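Local coordinates for DUF1881 domain-containing protein (Neurospora crassa, PDB 5Z6D) that is an abundant perithecial protein of unestablished function, joining a betagamma-crystallin domain to an Ig-like domain whose interface makes the calcium site inoperative, at residues K51-Q56 with R84-D89. The protein carries 1 engineered substitution. Numbering follows the deposited sequence.
Sequences KVIAWQ and RVVDDD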
ATOM      1  N   LYS A  51      -0.483 -11.978   8.842  1.00 17.65           N
ATOM      2  CA  LYS A  51      -1.303 -11.044   8.109  1.00 18.78           C
ATOM      3  C   LYS A  51      -0.822 -11.099   6.665  1.00 17.99           C
ATOM      4  O   LYS A  51       0.356 -11.358   6.421  1.00 17.96           O
ATOM      5  CB  LYS A  51      -1.165  -9.658   8.725  1.00 30.07           C
ATOM      6  CG  LYS A  51      -1.541  -8.481   7.890  1.00 26.84           C
ATOM      7  CD  LYS A  51      -1.164  -7.252   8.697  1.00 25.50           C
ATOM      8  CE  LYS A  51      -1.543  -5.977   8.033  1.00 33.58           C
ATOM      9  NZ  LYS A  51      -1.362  -4.886   9.014  1.00 34.19           N
ATOM     10  N   VAL A  52      -1.723 -10.922   5.699  1.00 17.27           N
ATOM     11  CA  VAL A  52      -1.305 -10.884   4.300  1.00 16.81           C
ATOM     12  C   VAL A  52      -1.515  -9.495   3.736  1.00 18.85           C
ATOM     13  O   VAL A  52      -2.592  -8.910   3.891  1.00 17.78           O
ATOM     14  CB  VAL A  52      -2.082 -11.867   3.415  1.00 15.58           C
ATOM     15  CG1 VAL A  52      -1.540 -11.838   1.983  1.00 18.87           C
ATOM     16  CG2 VAL A  52      -2.022 -13.280   3.970  1.00 21.36           C
ATOM     17  N   ILE A  53      -0.483  -8.966   3.093  1.00 14.09           N
ATOM     18  CA  ILE A  53      -0.649  -7.759   2.294  1.00 15.77           C
ATOM     19  C   ILE A  53      -0.549  -8.154   0.833  1.00 14.41           C
ATOM     20  O   ILE A  53       0.468  -8.683   0.413  1.00 15.45           O
ATOM     21  CB  ILE A  53       0.401  -6.693   2.646  1.00 15.45           C
ATOM     22  CG1 ILE A  53       0.283  -6.297   4.123  1.00 15.13           C
ATOM     23  CG2 ILE A  53       0.244  -5.475   1.725  1.00 17.00           C
ATOM     24  CD1 ILE A  53       1.462  -5.464   4.624  1.00 20.91           C
ATOM     25  N   ALA A  54      -1.611  -7.914   0.064  1.00 15.32           N
ATOM     26  CA  ALA A  54      -1.663  -8.310  -1.353  1.00 14.45           C
ATOM     27  C   ALA A  54      -1.808  -7.078  -2.244  1.00 16.62           C
ATOM     28  O   ALA A  54      -2.558  -6.173  -1.915  1.00 16.37           O
ATOM     29  CB  ALA A  54      -2.829  -9.295  -1.594  1.00 19.20           C
ATOM     30  N   TRP A  55      -1.090  -7.033  -3.367  1.00 15.86           N
ATOM     31  CA  TRP A  55      -1.170  -5.869  -4.222  1.00 17.11           C
ATOM     32  C   TRP A  55      -0.893  -6.211  -5.675  1.00 18.57           C
ATOM     33  O   TRP A  55      -0.777  -7.385  -6.056  1.00 20.30           O
ATOM     34  CB  TRP A  55      -0.240  -4.748  -3.712  1.00 15.23           C
ATOM     35  CG  TRP A  55       1.276  -4.920  -3.800  1.00 13.34           C
ATOM     36  CD1 TRP A  55       2.107  -4.319  -4.703  1.00 18.08           C
ATOM     37  CD2 TRP A  55       2.121  -5.672  -2.904  1.00 15.78           C
ATOM     38  NE1 TRP A  55       3.421  -4.663  -4.434  1.00 19.83           N
ATOM     39  CE2 TRP A  55       3.455  -5.492  -3.354  1.00 17.81           C
ATOM     40  CE3 TRP A  55       1.886  -6.477  -1.785  1.00 19.47           C
ATOM     41  CZ2 TRP A  55       4.550  -6.100  -2.709  1.00 18.54           C
ATOM     42  CZ3 TRP A  55       2.972  -7.078  -1.148  1.00 19.92           C
ATOM     43  CH2 TRP A  55       4.288  -6.882  -1.613  1.00 20.90           C
ATOM     44  N   GLN A  56      -0.838  -5.163  -6.486  1.00 25.59           N
ATOM     45  CA  GLN A  56      -0.760  -5.299  -7.927  1.00 23.40           C
ATOM     46  C   GLN A  56       0.644  -4.949  -8.416  1.00 24.99           C
ATOM     47  O   GLN A  56       1.050  -3.797  -8.365  1.00 31.74           O
ATOM     48  CB  GLN A  56      -1.805  -4.395  -8.577  1.00 30.19           C
ATOM     49  CG  GLN A  56      -1.871  -4.539 -10.066  1.00 35.99           C
ATOM     50  CD  GLN A  56      -2.008  -5.977 -10.475  1.00 36.93           C
ATOM     51  OE1 GLN A  56      -1.068  -6.579 -10.996  1.00 34.81           O
ATOM     52  NE2 GLN A  56      -3.181  -6.551 -10.226  1.00 34.92           N
ATOM     53  N   ARG A  84       2.627 -10.521   0.369  1.00 14.34           N
ATOM     54  CA  ARG A  84       3.667 -10.766   1.350  1.00 13.63           C
ATOM     55  C   ARG A  84       2.978 -11.202   2.625  1.00 17.93           C
ATOM     56  O   ARG A  84       1.969 -10.619   3.039  1.00 17.27           O
ATOM     57  CB  ARG A  84       4.540  -9.524   1.591  1.00 16.62           C
ATOM     58  CG  ARG A  84       5.715  -9.803   2.519  1.00 21.09           C
ATOM     59  CD  ARG A  84       6.636  -8.587   2.678  1.00 23.87           C
ATOM     60  NE  ARG A  84       7.174  -8.111   1.406  1.00 25.63           N
ATOM     61  CZ  ARG A  84       7.962  -7.044   1.296  1.00 31.30           C
ATOM     62  NH1 ARG A  84       8.280  -6.351   2.384  1.00 27.33           N
ATOM     63  NH2 ARG A  84       8.420  -6.662   0.109  1.00 34.45           N
ATOM     64  N   VAL A  85       3.491 -12.266   3.223  1.00 15.99           N
ATOM     65  CA  VAL A  85       3.023 -12.697   4.523  1.00 16.06           C
ATOM     66  C   VAL A  85       3.893 -12.027   5.576  1.00 19.11           C
ATOM     67  O   VAL A  85       5.128 -12.193   5.575  1.00 19.99           O
ATOM     68  CB  VAL A  85       3.083 -14.226   4.692  1.00 15.32           C
ATOM     69  CG1 VAL A  85       2.442 -14.626   6.014  1.00 18.03           C
ATOM     70  CG2 VAL A  85       2.425 -14.938   3.493  1.00 18.54           C
ATOM     71  N   VAL A  86       3.256 -11.245   6.439  1.00 17.50           N
ATOM     72  CA  VAL A  86       3.962 -10.433   7.428  1.00 17.24           C
ATOM     73  C   VAL A  86       3.437 -10.681   8.841  1.00 20.17           C
ATOM     74  O   VAL A  86       2.371 -11.291   9.033  1.00 20.25           O
ATOM     75  CB  VAL A  86       3.850  -8.924   7.105  1.00 19.67           C
ATOM     76  CG1 VAL A  86       4.473  -8.609   5.735  1.00 17.65           C
ATOM     77  CG2 VAL A  86       2.392  -8.464   7.171  1.00 20.98           C
ATOM     78  N   ASP A  87       4.182 -10.216   9.838  1.00 21.24           N
ATOM     79  CA  ASP A  87       3.702 -10.263  11.216  1.00 22.62           C
ATOM     80  C   ASP A  87       2.421  -9.444  11.360  1.00 19.55           C
ATOM     81  O   ASP A  87       2.185  -8.514  10.597  1.00 22.50           O
ATOM     82  CB  ASP A  87       4.765  -9.745  12.186  1.00 28.41           C
ATOM     83  CG  ASP A  87       6.009 -10.616  12.205  1.00 43.77           C
ATOM     84  OD1 ASP A  87       5.926 -11.749  12.723  1.00 46.96           O
ATOM     85  OD2 ASP A  87       7.067 -10.171  11.709  1.00 41.08           O
ATOM     86  N   ASP A  88       1.590  -9.792  12.336  1.00 24.17           N
ATOM     87  CA  ASP A  88       0.318  -9.102  12.525  1.00 25.34           C
ATOM     88  C   ASP A  88       0.455  -7.595  12.764  1.00 28.57           C
ATOM     89  O   ASP A  88      -0.452  -6.825  12.438  1.00 29.38           O
ATOM     90  CB  ASP A  88      -0.454  -9.743  13.686  1.00 33.81           C
ATOM     91  CG  ASP A  88       0.355  -9.800  14.971  1.00 54.93           C
ATOM     92  OD1 ASP A  88       1.020  -8.802  15.317  1.00 63.65           O
ATOM     93  OD2 ASP A  88       0.326 -10.849  15.643  1.00 67.81           O
ATOM     94  N   ASP A  89       1.588  -7.168  13.317  1.00 22.67           N
ATOM     95  CA  ASP A  89       1.754  -5.767  13.660  1.00 25.49           C
ATOM     96  C   ASP A  89       2.633  -5.039  12.648  1.00 25.94           C
ATOM     97  O   ASP A  89       3.024  -3.890  12.857  1.00 25.28           O
ATOM     98  CB  ASP A  89       2.320  -5.614  15.082  1.00 38.14           C
ATOM     99  CG  ASP A  89       3.626  -6.361  15.291  1.00 45.13           C
ATOM    100  OD1 ASP A  89       3.962  -7.262  14.488  1.00 41.15           O
ATOM    101  OD2 ASP A  89       4.316  -6.050  16.286  1.00 53.57           O
TER
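I53 and R84 grip each other through both main-chain polar groups: I53 N donates to R84 O at 3.0 Å and R84 N to I53 O at 2.8 Å. This antiparallel hydrogen-bonded pair joins the two central strands of the betagamma-crystallin sheet. V86 N meets K51 O almost straight (173° at the hydrogen), whereas the return bond from K51 N to V86 O is weak and bent to 121°. Between these pairs V52 faces V85 in a non-hydrogen-bonded pair, its CA giving a C-H...O contact to R84 O while V85 CA does the same to K51 O.

Apolar packing lies on the face that carries K51, I53 and V86. V86 CG2, the methyl between the backbone N and the carbonyl carbon, touches both K51 CG and I53 CD1 at 4.0 Å and lies 3.6 Å from K51 O. The extended K51 chain stands out from the sheet beside the D87 and D88 backbone, CD passing 3.8 Å from D88 O, and its ammonium is hydrogen-bonded to T90 O.

The aromatic contact is made by W55, whose CG sits between its backbone N and carbonyl carbon, swinging the ring across toward the start of segment 84-89, with CZ3 4.0 Å from R84 CB, which meets the ring edge in plane. Ring and guanidinium planes stand 72° apart; R84 NE forms a salt bridge with D30 OD2, and W55 NE1 bonds V117 O.

I53 and W55 also pack on L132 and I135 of strand 131-136, so this face of the crystallin sheet meets the Ig-like domain. Backbone pairing thus sets the strands, while W55, whose indole packs at that interface, directly precedes Q56, a calcium-site residue hydrogen-bonded here to S81, consistent with an interface that bears on calcium binding.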